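Local coordinates for protein aminotransferase class-III (Ochrobactrum anthropi, PDB 5GHG) that probably transfers amino groups between amines and carbonyl substrates as a pyridoxal-phosphate-dependent omega-transaminase, held here with its cofactor in the pyridoxamine (PMP) form, at residues A105-M109 with M278-L283; P184-R188 with G372-G376; L347-A351 with P428-N432; L401-A405 with V450-L454. The protein carries 1 engineered substitution. All coordinates share one frame; numbering follows the deposited sequence.

Contact 1 of 4, residues A105-M109 with M278-L283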
loop_
_atom_site.group_PDB
_atom_site.type_symbol
_atom_site.label_atom_id
_atom_site.label_comp_id
_atom_site.label_asym_id
_atom_site.label_seq_id
_atom_site.Cartn_x
_atom_site.Cartn_y
_atom_site.Cartn_z
ATOM N N ALA B 105 -0.563 24.047 -3.464
ATOM C CA ALA B 105 -0.330 23.850 -2.045
ATOM C C ALA B 105 -0.761 25.088 -1.252
ATOM O O ALA B 105 -0.563 26.220 -1.701
ATOM C CB ALA B 105 1.141 23.530 -1.768
ATOM N N PRO B 106 -1.322 24.897 -0.059
ATOM C CA PRO B 106 -1.746 26.052 0.748
ATOM C C PRO B 106 -0.584 26.863 1.319
ATOM O O PRO B 106 -0.810 27.981 1.773
ATOM C CB PRO B 106 -2.563 25.397 1.868
ATOM C CG PRO B 106 -1.876 24.063 2.047
ATOM C CD PRO B 106 -1.554 23.622 0.637
ATOM N N VAL B 107 0.615 26.298 1.364
ATOM C CA VAL B 107 1.841 27.006 1.727
ATOM C C VAL B 107 2.894 26.661 0.675
ATOM O O VAL B 107 2.744 25.686 -0.068
ATOM C CB VAL B 107 2.341 26.636 3.138
ATOM C CG1 VAL B 107 1.382 27.129 4.199
ATOM C CG2 VAL B 107 2.554 25.129 3.260
ATOM N N PRO B 108 3.963 27.454 0.580
ATOM C CA PRO B 108 5.020 27.138 -0.374
ATOM C C PRO B 108 5.556 25.712 -0.167
ATOM O O PRO B 108 5.890 25.311 0.947
ATOM C CB PRO B 108 6.104 28.190 -0.062
ATOM C CG PRO B 108 5.323 29.354 0.476
ATOM C CD PRO B 108 4.218 28.720 1.298
ATOM N N MET B 109 5.629 24.962 -1.259
ATOM C CA MET B 109 6.168 23.610 -1.265
ATOM C C MET B 109 7.180 23.489 -2.403
ATOM O O MET B 109 7.169 24.261 -3.348
ATOM C CB MET B 109 5.062 22.550 -1.440
ATOM C CG MET B 109 4.192 22.358 -0.196
ATOM S SD MET B 109 5.121 21.603 1.179
ATOM C CE MET B 109 3.894 21.643 2.463
ATOM N N MET B 278 -3.078 26.282 9.463
ATOM C CA MET B 278 -1.900 25.460 9.707
ATOM C C MET B 278 -0.856 25.742 8.642
ATOM O O MET B 278 -1.186 25.964 7.471
ATOM C CB MET B 278 -2.264 23.978 9.701
ATOM C CG MET B 278 -3.171 23.580 10.836
ATOM S SD MET B 278 -4.027 22.017 10.538
ATOM C CE MET B 278 -2.666 20.853 10.537
ATOM N N LYS B 279 0.415 25.706 9.049
ATOM C CA LYS B 279 1.540 25.998 8.169
ATOM C C LYS B 279 2.464 24.787 8.177
ATOM O O LYS B 279 3.544 24.820 8.759
ATOM C CB LYS B 279 2.270 27.275 8.614
ATOM C CG LYS B 279 1.383 28.504 8.508
ATOM C CD LYS B 279 2.144 29.801 8.760
ATOM C CE LYS B 279 1.237 31.011 8.505
ATOM N NZ LYS B 279 1.780 32.257 9.131
ATOM N N PRO B 280 2.043 23.692 7.532
ATOM C CA PRO B 280 2.831 22.466 7.587
ATOM C C PRO B 280 4.125 22.558 6.794
ATOM O O PRO B 280 4.223 23.291 5.807
ATOM C CB PRO B 280 1.895 21.417 6.979
ATOM C CG PRO B 280 0.990 22.208 6.069
ATOM C CD PRO B 280 0.787 23.524 6.789
ATOM N N ASP B 281 5.112 21.773 7.231
ATOM C CA ASP B 281 6.319 21.537 6.450
ATOM C C ASP B 281 6.149 20.406 5.443
ATOM O O ASP B 281 6.846 20.382 4.421
ATOM C CB ASP B 281 7.489 21.202 7.382
ATOM C CG ASP B 281 7.784 22.312 8.364
ATOM O OD1 ASP B 281 8.375 23.315 7.930
ATOM O OD2 ASP B 281 7.410 22.189 9.564
ATOM N N ILE B 282 5.251 19.475 5.743
ATOM C CA ILE B 282 4.973 18.291 4.943
ATOM C C ILE B 282 3.452 18.139 4.887
ATOM O O ILE B 282 2.776 18.270 5.913
ATOM C CB ILE B 282 5.630 17.033 5.549
ATOM C CG1 ILE B 282 7.146 17.220 5.690
ATOM C CG2 ILE B 282 5.288 15.754 4.736
ATOM C CD1 ILE B 282 7.844 16.038 6.365
ATOM N N LEU B 283 2.916 17.852 3.704
ATOM C CA LEU B 283 1.470 17.719 3.523
ATOM C C LEU B 283 1.193 16.398 2.806
ATOM O O LEU B 283 1.759 16.151 1.744
ATOM C CB LEU B 283 0.897 18.895 2.726
ATOM C CG LEU B 283 -0.619 19.045 2.720
ATOM C CD1 LEU B 283 -0.998 20.507 2.560
ATOM C CD2 LEU B 283 -1.258 18.209 1.617
#
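The saturated ring of P106 meets L283 at its rim: L283 CD1 lies 3.7 Å from P106 CG and equally close to P106 CD. A second proline ring, that of P280, meets V107 more loosely, its CD standing 4.3 Å from V107 CG2. That same methyl of V107 comes closer to the backbone, at 3.6 Å from P280 O, while CG1 rests against K279 CA at 4.1 Å. M109 bends at chi2 (-68°), which brings CE against the backbone from P280 to L283. There CE lies 3.7 Å from P280 O and 4.1 Å from L283 CB, with D281 O also close by. Methyl groups thus meet carbonyl oxygens as well as other side chains, and no hydrogen bond joins the two segments. The carboxylate of D281 is turned elsewhere, to the backbone N of L255 and to R304 and N302. F271 and Q274 touch P106 from outside. L283 lies near the start of strand 282-285, which runs parallel to 254-258 and antiparallel to 297-301, with its side chain about 11 Å from the PMP. The loop 105-109, leading from helix 93-104 to edge strand 111-115, packs on the run into strand 282-285, and A105 and M109 also touch L300 of 297-301, the antiparallel strand in the seven-stranded sheet of a fold type I PLP enzyme.

Contact 2 of 4, residues P184-R188 with G372-G376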
loop_
_atom_site.group_PDB
_atom_site.type_symbol
_atom_site.label_atom_id
_atom_site.label_comp_id
_atom_site.label_asym_id
_atom_site.label_seq_id
_atom_site.Cartn_x
_atom_site.Cartn_y
_atom_site.Cartn_z
ATOM N N PRO B 184 -7.680 16.173 20.915
ATOM C CA PRO B 184 -8.322 17.482 21.127
ATOM C C PRO B 184 -9.835 17.445 20.975
ATOM O O PRO B 184 -10.416 18.160 20.163
ATOM C CB PRO B 184 -7.636 18.367 20.074
ATOM C CG PRO B 184 -7.271 17.439 18.983
ATOM C CD PRO B 184 -7.024 16.086 19.594
ATOM N N HIS B 185 -10.497 16.597 21.768
ATOM C CA HIS B 185 -11.953 16.446 21.709
ATOM C C HIS B 185 -12.567 17.022 22.982
ATOM O O HIS B 185 -12.626 16.346 24.009
ATOM C CB HIS B 185 -12.370 14.986 21.540
ATOM C CG HIS B 185 -13.839 14.824 21.251
ATOM N ND1 HIS B 185 -14.478 13.611 21.318
ATOM C CD2 HIS B 185 -14.786 15.728 20.908
ATOM C CE1 HIS B 185 -15.751 13.769 21.013
ATOM N NE2 HIS B 185 -15.964 15.042 20.760
ATOM N N PHE B 186 -13.037 18.264 22.899
ATOM C CA PHE B 186 -13.477 18.985 24.094
ATOM C C PHE B 186 -14.630 18.258 24.793
ATOM O O PHE B 186 -14.642 18.124 26.023
ATOM C CB PHE B 186 -13.863 20.410 23.707
ATOM C CG PHE B 186 -14.326 21.256 24.855
ATOM C CD1 PHE B 186 -13.524 21.447 25.965
ATOM C CD2 PHE B 186 -15.560 21.899 24.796
ATOM C CE1 PHE B 186 -13.946 22.247 27.026
ATOM C CE2 PHE B 186 -15.991 22.710 25.856
ATOM C CZ PHE B 186 -15.174 22.874 26.973
ATOM N N TYR B 187 -15.593 17.765 24.019
ATOM C CA TYR B 187 -16.746 17.074 24.597
ATOM C C TYR B 187 -16.339 15.872 25.440
ATOM O O TYR B 187 -16.982 15.569 26.449
ATOM C CB TYR B 187 -17.690 16.644 23.459
ATOM C CG TYR B 187 -18.910 15.854 23.899
ATOM C CD1 TYR B 187 -19.943 16.470 24.597
ATOM C CD2 TYR B 187 -19.048 14.511 23.573
ATOM C CE1 TYR B 187 -21.077 15.751 24.986
ATOM C CE2 TYR B 187 -20.174 13.789 23.955
ATOM C CZ TYR B 187 -21.182 14.413 24.659
ATOM O OH TYR B 187 -22.296 13.710 25.045
ATOM N N ARG B 188 -15.309 15.149 25.020
ATOM C CA ARG B 188 -14.887 13.947 25.741
ATOM C C ARG B 188 -13.703 14.163 26.681
ATOM O O ARG B 188 -13.434 13.308 27.517
ATOM C CB ARG B 188 -14.537 12.829 24.744
ATOM C CG ARG B 188 -15.769 12.137 24.128
ATOM C CD ARG B 188 -16.483 11.293 25.169
ATOM N NE ARG B 188 -17.816 10.878 24.745
ATOM C CZ ARG B 188 -18.724 10.333 25.566
ATOM N NH1 ARG B 188 -18.423 10.144 26.840
ATOM N NH2 ARG B 188 -19.924 9.998 25.119
ATOM N N GLY B 372 -25.738 13.529 21.910
ATOM C CA GLY B 372 -24.849 14.126 22.883
ATOM C C GLY B 372 -24.117 15.329 22.328
ATOM O O GLY B 372 -23.953 16.337 23.020
ATOM N N GLU B 373 -23.662 15.234 21.078
ATOM C CA GLU B 373 -22.951 16.343 20.429
ATOM C C GLU B 373 -23.107 16.250 18.933
ATOM O O GLU B 373 -23.045 15.158 18.353
ATOM C CB GLU B 373 -21.442 16.301 20.762
ATOM C CG GLU B 373 -20.644 17.408 20.068
ATOM C CD GLU B 373 -19.156 17.391 20.412
ATOM O OE1 GLU B 373 -18.532 16.306 20.356
ATOM O OE2 GLU B 373 -18.608 18.449 20.750
ATOM N N VAL B 374 -23.274 17.403 18.295
ATOM C CA VAL B 374 -23.093 17.538 16.857
ATOM C C VAL B 374 -21.826 18.356 16.648
ATOM O O VAL B 374 -21.682 19.428 17.230
ATOM C CB VAL B 374 -24.316 18.210 16.197
ATOM C CG1 VAL B 374 -24.090 18.387 14.702
ATOM C CG2 VAL B 374 -25.580 17.404 16.496
ATOM N N ARG B 375 -20.903 17.841 15.838
ATOM C CA ARG B 375 -19.663 18.539 15.523
ATOM C C ARG B 375 -19.361 18.398 14.030
ATOM O O ARG B 375 -19.808 17.454 13.381
ATOM C CB ARG B 375 -18.501 17.994 16.365
ATOM C CG ARG B 375 -18.354 16.479 16.324
ATOM C CD ARG B 375 -17.250 16.001 17.271
ATOM N NE ARG B 375 -17.061 14.538 17.168
ATOM C CZ ARG B 375 -17.612 13.645 17.977
ATOM N NH1 ARG B 375 -18.425 14.036 18.959
ATOM N NH2 ARG B 375 -17.396 12.359 17.789
ATOM N N GLY B 376 -18.606 19.343 13.482
ATOM C CA GLY B 376 -18.289 19.298 12.074
ATOM C C GLY B 376 -17.921 20.663 11.521
ATOM O O GLY B 376 -18.200 21.705 12.111
HETATM O O HOH W 1 -16.003 18.856 21.204
#
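H185 and E373 form a His-carboxylate hydrogen bond between the N-cap of helix 186-189 and the edge strand 371-377, at a classic beta bulge where G372 and E373 both face E384. H185 NE2 donates at 2.9 Å to E373 OE1, which receives it on its syn lone pair; the N-H...O angle is a nearly straight 169°, and ring and carboxylate are almost coplanar. On its anti side the same oxygen takes R375 NH1 at 2.7 Å, a salt bridge tilted out of the carboxylate plane. The guanidinium, which E384 also pairs, turns one face to H185 NE2. R149 meets ND1 at the far side of the imidazole. In E373, CG anti to the backbone N (chi1 178°) and an extended chain carry the carboxylate out to H185, while CB lies over one face of the Y187 ring, 4.0 Å from its centroid, in a CH-pi contact. With an alanine here, H185 NE2 would probably lose its acceptor and R375 one of its two carboxylates. Farther along the ring, Y187 OH approaches G372 CA at 3.4 Å. A water accepts from Y187 N and donates to E373 OE2, 2.7 Å from the water oxygen.

Contact 3 of 4, residues L347-A351 with P428-N432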
loop_
_atom_site.group_PDB
_atom_site.type_symbol
_atom_site.label_atom_id
_atom_site.label_comp_id
_atom_site.label_asym_id
_atom_site.label_seq_id
_atom_site.Cartn_x
_atom_site.Cartn_y
_atom_site.Cartn_z
ATOM N N LEU B 347 -16.354 22.565 -7.397
ATOM C CA LEU B 347 -16.828 21.676 -6.336
ATOM C C LEU B 347 -16.350 22.073 -4.946
ATOM O O LEU B 347 -17.009 21.739 -3.960
ATOM C CB LEU B 347 -16.439 20.230 -6.649
ATOM C CG LEU B 347 -17.046 19.673 -7.936
ATOM C CD1 LEU B 347 -16.684 18.192 -8.125
ATOM C CD2 LEU B 347 -18.569 19.867 -8.002
ATOM N N VAL B 348 -15.235 22.790 -4.828
ATOM C CA VAL B 348 -14.865 23.300 -3.503
ATOM C C VAL B 348 -15.952 24.258 -2.997
ATOM O O VAL B 348 -16.373 24.194 -1.832
ATOM C CB VAL B 348 -13.491 23.982 -3.548
ATOM C CG1 VAL B 348 -13.152 24.590 -2.212
ATOM C CG2 VAL B 348 -12.425 22.968 -3.952
ATOM N N ALA B 349 -16.422 25.146 -3.870
ATOM C CA ALA B 349 -17.477 26.077 -3.476
ATOM C C ALA B 349 -18.792 25.348 -3.244
ATOM O O ALA B 349 -19.532 25.662 -2.302
ATOM C CB ALA B 349 -17.636 27.175 -4.529
ATOM N N ASN B 350 -19.109 24.371 -4.087
ATOM C CA ASN B 350 -20.323 23.602 -3.857
ATOM C C ASN B 350 -20.294 22.911 -2.505
ATOM O O ASN B 350 -21.276 22.941 -1.756
ATOM C CB ASN B 350 -20.542 22.571 -4.962
ATOM C CG ASN B 350 -21.900 21.927 -4.856
ATOM O OD1 ASN B 350 -22.902 22.612 -4.992
ATOM N ND2 ASN B 350 -21.941 20.634 -4.563
ATOM N N ALA B 351 -19.162 22.269 -2.168
ATOM C CA ALA B 351 -19.080 21.576 -0.891
ATOM C C ALA B 351 -19.158 22.558 0.274
ATOM O O ALA B 351 -19.760 22.266 1.313
ATOM C CB ALA B 351 -17.802 20.739 -0.820
ATOM N N PRO B 428 -20.443 13.101 -0.965
ATOM C CA PRO B 428 -19.643 13.556 -2.100
ATOM C C PRO B 428 -19.776 15.062 -2.323
ATOM O O PRO B 428 -20.803 15.668 -2.018
ATOM C CB PRO B 428 -20.189 12.751 -3.274
ATOM C CG PRO B 428 -20.800 11.528 -2.644
ATOM C CD PRO B 428 -21.376 12.019 -1.341
ATOM N N LEU B 429 -18.701 15.652 -2.849
ATOM C CA LEU B 429 -18.632 17.085 -3.120
ATOM C C LEU B 429 -19.715 17.543 -4.087
ATOM O O LEU B 429 -20.034 18.737 -4.119
ATOM C CB LEU B 429 -17.261 17.441 -3.700
ATOM C CG LEU B 429 -16.014 16.951 -2.956
ATOM C CD1 LEU B 429 -14.743 17.323 -3.746
ATOM C CD2 LEU B 429 -15.978 17.576 -1.579
ATOM N N ILE B 430 -20.284 16.614 -4.870
ATOM C CA ILE B 430 -21.312 16.927 -5.849
ATOM C C ILE B 430 -22.726 16.951 -5.271
ATOM O O ILE B 430 -23.688 17.200 -6.019
ATOM C CB ILE B 430 -21.302 15.915 -7.017
ATOM C CG1 ILE B 430 -21.529 14.489 -6.500
ATOM C CG2 ILE B 430 -20.011 16.034 -7.875
ATOM C CD1 ILE B 430 -21.995 13.521 -7.595
ATOM N N ILE B 431 -22.897 16.668 -3.982
ATOM C CA ILE B 431 -24.245 16.619 -3.412
ATOM C C ILE B 431 -24.920 17.994 -3.538
ATOM O O ILE B 431 -24.255 19.034 -3.576
ATOM C CB ILE B 431 -24.198 16.138 -1.956
ATOM C CG1 ILE B 431 -25.602 15.731 -1.474
ATOM C CG2 ILE B 431 -23.541 17.177 -1.054
ATOM C CD1 ILE B 431 -25.608 14.950 -0.174
ATOM N N ASN B 432 -26.249 17.999 -3.622
ATOM C CA ASN B 432 -26.998 19.259 -3.650
ATOM C C ASN B 432 -27.837 19.397 -2.374
ATOM O O ASN B 432 -27.916 18.478 -1.555
ATOM C CB ASN B 432 -27.862 19.368 -4.916
ATOM C CG ASN B 432 -28.964 18.329 -4.990
ATOM O OD1 ASN B 432 -29.601 18.023 -3.999
ATOM N ND2 ASN B 432 -29.202 17.791 -6.190
#
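N350 ND2 spends its two N-H groups on two carbonyls of the facing loop. The shorter bond runs to L429 O at 2.7 Å, with an N-H...O angle of 158°; it lies in the carbonyl plane and in the plane of the amide. The second goes to I431 O at 3.0 Å and is about as straight, but here the donor is tilted 19° from the carbonyl plane. CG stands anti to the backbone N (chi1 -171°), which carries the amide out from the helix and across to the loop. At the other end of the amide, OD1 accepts from R354 NH1 one turn farther along helix 347-363, so both ends are used and a flip of the amide would be disfavoured. The two gripped carbonyls belong to a type I beta turn, P428 to I431, closed by its own bond from I431 N to P428 O; N432 then caps helix 433-455, its OD1 meeting Q435 N. The turn thus links strand 422-425 to the long C-terminal helix and is pinned to the start of helix 347-363. Beside the amide the contact is apolar. L429 is central to it, with CD2 at 3.7 Å from A351 CB and CB at 4.1 Å from L347 CB. I342 of helix 329-344 touches both L347 and L429. L347 and I430 run alongside each other with their ends in the same direction, L347 CD1 at 4.0 Å from I430 CG2.

Contact 4 of 4, residues L401-A405 with V450-L454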
loop_
_atom_site.group_PDB
_atom_site.type_symbol
_atom_site.label_atom_id
_atom_site.label_comp_id
_atom_site.label_asym_id
_atom_site.label_seq_id
_atom_site.Cartn_x
_atom_site.Cartn_y
_atom_site.Cartn_z
ATOM N N LEU B 401 -25.019 1.681 20.697
ATOM C CA LEU B 401 -26.006 2.644 20.247
ATOM C C LEU B 401 -25.697 3.115 18.819
ATOM O O LEU B 401 -26.599 3.182 17.971
ATOM C CB LEU B 401 -26.077 3.821 21.221
ATOM C CG LEU B 401 -27.086 4.939 21.037
ATOM C CD1 LEU B 401 -28.510 4.390 21.002
ATOM C CD2 LEU B 401 -26.929 5.957 22.180
ATOM N N GLY B 402 -24.430 3.392 18.532
ATOM C CA GLY B 402 -24.039 3.736 17.171
ATOM C C GLY B 402 -24.341 2.645 16.162
ATOM O O GLY B 402 -24.846 2.920 15.072
ATOM N N ALA B 403 -24.037 1.398 16.504
ATOM C CA ALA B 403 -24.341 0.290 15.604
ATOM C C ALA B 403 -25.844 0.150 15.377
ATOM O O ALA B 403 -26.292 -0.084 14.242
ATOM C CB ALA B 403 -23.763 -1.025 16.148
ATOM N N LYS B 404 -26.634 0.284 16.440
ATOM C CA LYS B 404 -28.082 0.205 16.318
ATOM C C LYS B 404 -28.623 1.263 15.370
ATOM O O LYS B 404 -29.403 0.958 14.452
ATOM C CB LYS B 404 -28.722 0.338 17.702
ATOM C CG LYS B 404 -30.223 0.095 17.774
ATOM C CD LYS B 404 -30.670 0.098 19.247
ATOM C CE LYS B 404 -32.186 -0.040 19.404
ATOM N NZ LYS B 404 -32.626 -1.406 19.057
ATOM N N ALA B 405 -28.203 2.516 15.554
ATOM C CA ALA B 405 -28.749 3.610 14.749
ATOM C C ALA B 405 -28.253 3.532 13.296
ATOM O O ALA B 405 -29.013 3.811 12.365
ATOM C CB ALA B 405 -28.394 4.953 15.380
ATOM N N VAL B 450 -35.112 4.863 16.964
ATOM C CA VAL B 450 -34.269 4.240 17.964
ATOM C C VAL B 450 -34.751 4.620 19.368
ATOM O O VAL B 450 -34.811 3.780 20.271
ATOM C CB VAL B 450 -32.791 4.634 17.754
ATOM C CG1 VAL B 450 -31.956 4.114 18.898
ATOM C CG2 VAL B 450 -32.275 4.064 16.422
ATOM N N GLN B 451 -35.085 5.892 19.563
ATOM C CA GLN B 451 -35.591 6.334 20.859
ATOM C C GLN B 451 -36.864 5.574 21.241
ATOM O O GLN B 451 -37.001 5.093 22.369
ATOM C CB GLN B 451 -35.836 7.836 20.830
ATOM C CG GLN B 451 -36.546 8.396 22.057
ATOM C CD GLN B 451 -35.692 8.334 23.315
ATOM O OE1 GLN B 451 -34.534 7.908 23.283
ATOM N NE2 GLN B 451 -36.260 8.774 24.435
ATOM N N ALA B 452 -37.790 5.432 20.293
ATOM C CA ALA B 452 -39.010 4.672 20.562
ATOM C C ALA B 452 -38.685 3.235 20.935
ATOM O O ALA B 452 -39.275 2.672 21.866
ATOM C CB ALA B 452 -39.934 4.719 19.353
ATOM N N SER B 453 -37.748 2.621 20.219
ATOM C CA SER B 453 -37.387 1.238 20.483
ATOM C C SER B 453 -36.769 1.083 21.873
ATOM O O SER B 453 -37.039 0.105 22.577
ATOM C CB SER B 453 -36.434 0.737 19.399
ATOM O OG SER B 453 -35.704 -0.386 19.826
ATOM N N LEU B 454 -35.949 2.048 22.284
ATOM C CA LEU B 454 -35.332 1.981 23.600
ATOM C C LEU B 454 -36.378 2.066 24.717
ATOM O O LEU B 454 -36.266 1.365 25.719
ATOM C CB LEU B 454 -34.298 3.098 23.757
ATOM C CG LEU B 454 -33.068 2.960 22.854
ATOM C CD1 LEU B 454 -32.121 4.137 23.059
ATOM C CD2 LEU B 454 -32.351 1.662 23.123
#
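K404 stays extended as far as CE and then turns at chi4 (71°), which swings NZ toward S453 on the facing helix. V450 holds CG1 anti to its own N (chi1 173°), spreading its two methyls over different partners. CG1 meets L401 CD1 at 4.0 Å and lies at 4.2 Å from K404 CE. CG2 instead settles against A405, 3.9 Å from its CA and a little farther from CB. L401 CD1 also touches L454 CD1 at 4.2 Å, the two side chains lying roughly perpendicular. The other methyl of L454, CD2, sits 4.1 Å from K404 CE, where the leucine and the lysine stem pass in antiparallel fashion. The helix segments 401-405 and 450-454 have axes 11.5 Å apart and cross at 118°; their backbones come nearest at A405 and V450, whose CA atoms are 6.4 Å apart. L385 of strand 380-385 lies against L401 and A405, while L370 touches V450 beyond the contact. Trimming V450 to an alanine is likely to open a gap between L401 CD1, K404 CE and A405, since both methyls would be missing. The single polar link, K404 NZ to S453 OG at 3.3 Å, is weak. Cohesion therefore rests on methyl and methylene packing, and the lysine contributes chiefly through its aliphatic stem, with its ammonium likely held only lightly at the border.

Contact 3 is the most buried of the four, while contacts 1, 2 and 4 are partly buried; contact 4 lies farthest out, about 26 Å from the chain centre to the contact centre. Contact 3 lies in the loop leading into helix 433-455 and contact 4 near that helix's end, and their centres are about 30 Å apart. Contacts 2 and 3 involve consecutive elements, strand 371-377 following helix 347-363. Contact 1 sits on the sheet containing 282-285, whereas contact 2 also involves the edge of the other sheet. Their chemistry differs: contact 2 centres on a charged carboxylate, with a CH-pi contact beside it, contact 3 combines amide bonds with apolar packing, and contacts 1 and 4 are mainly apolar.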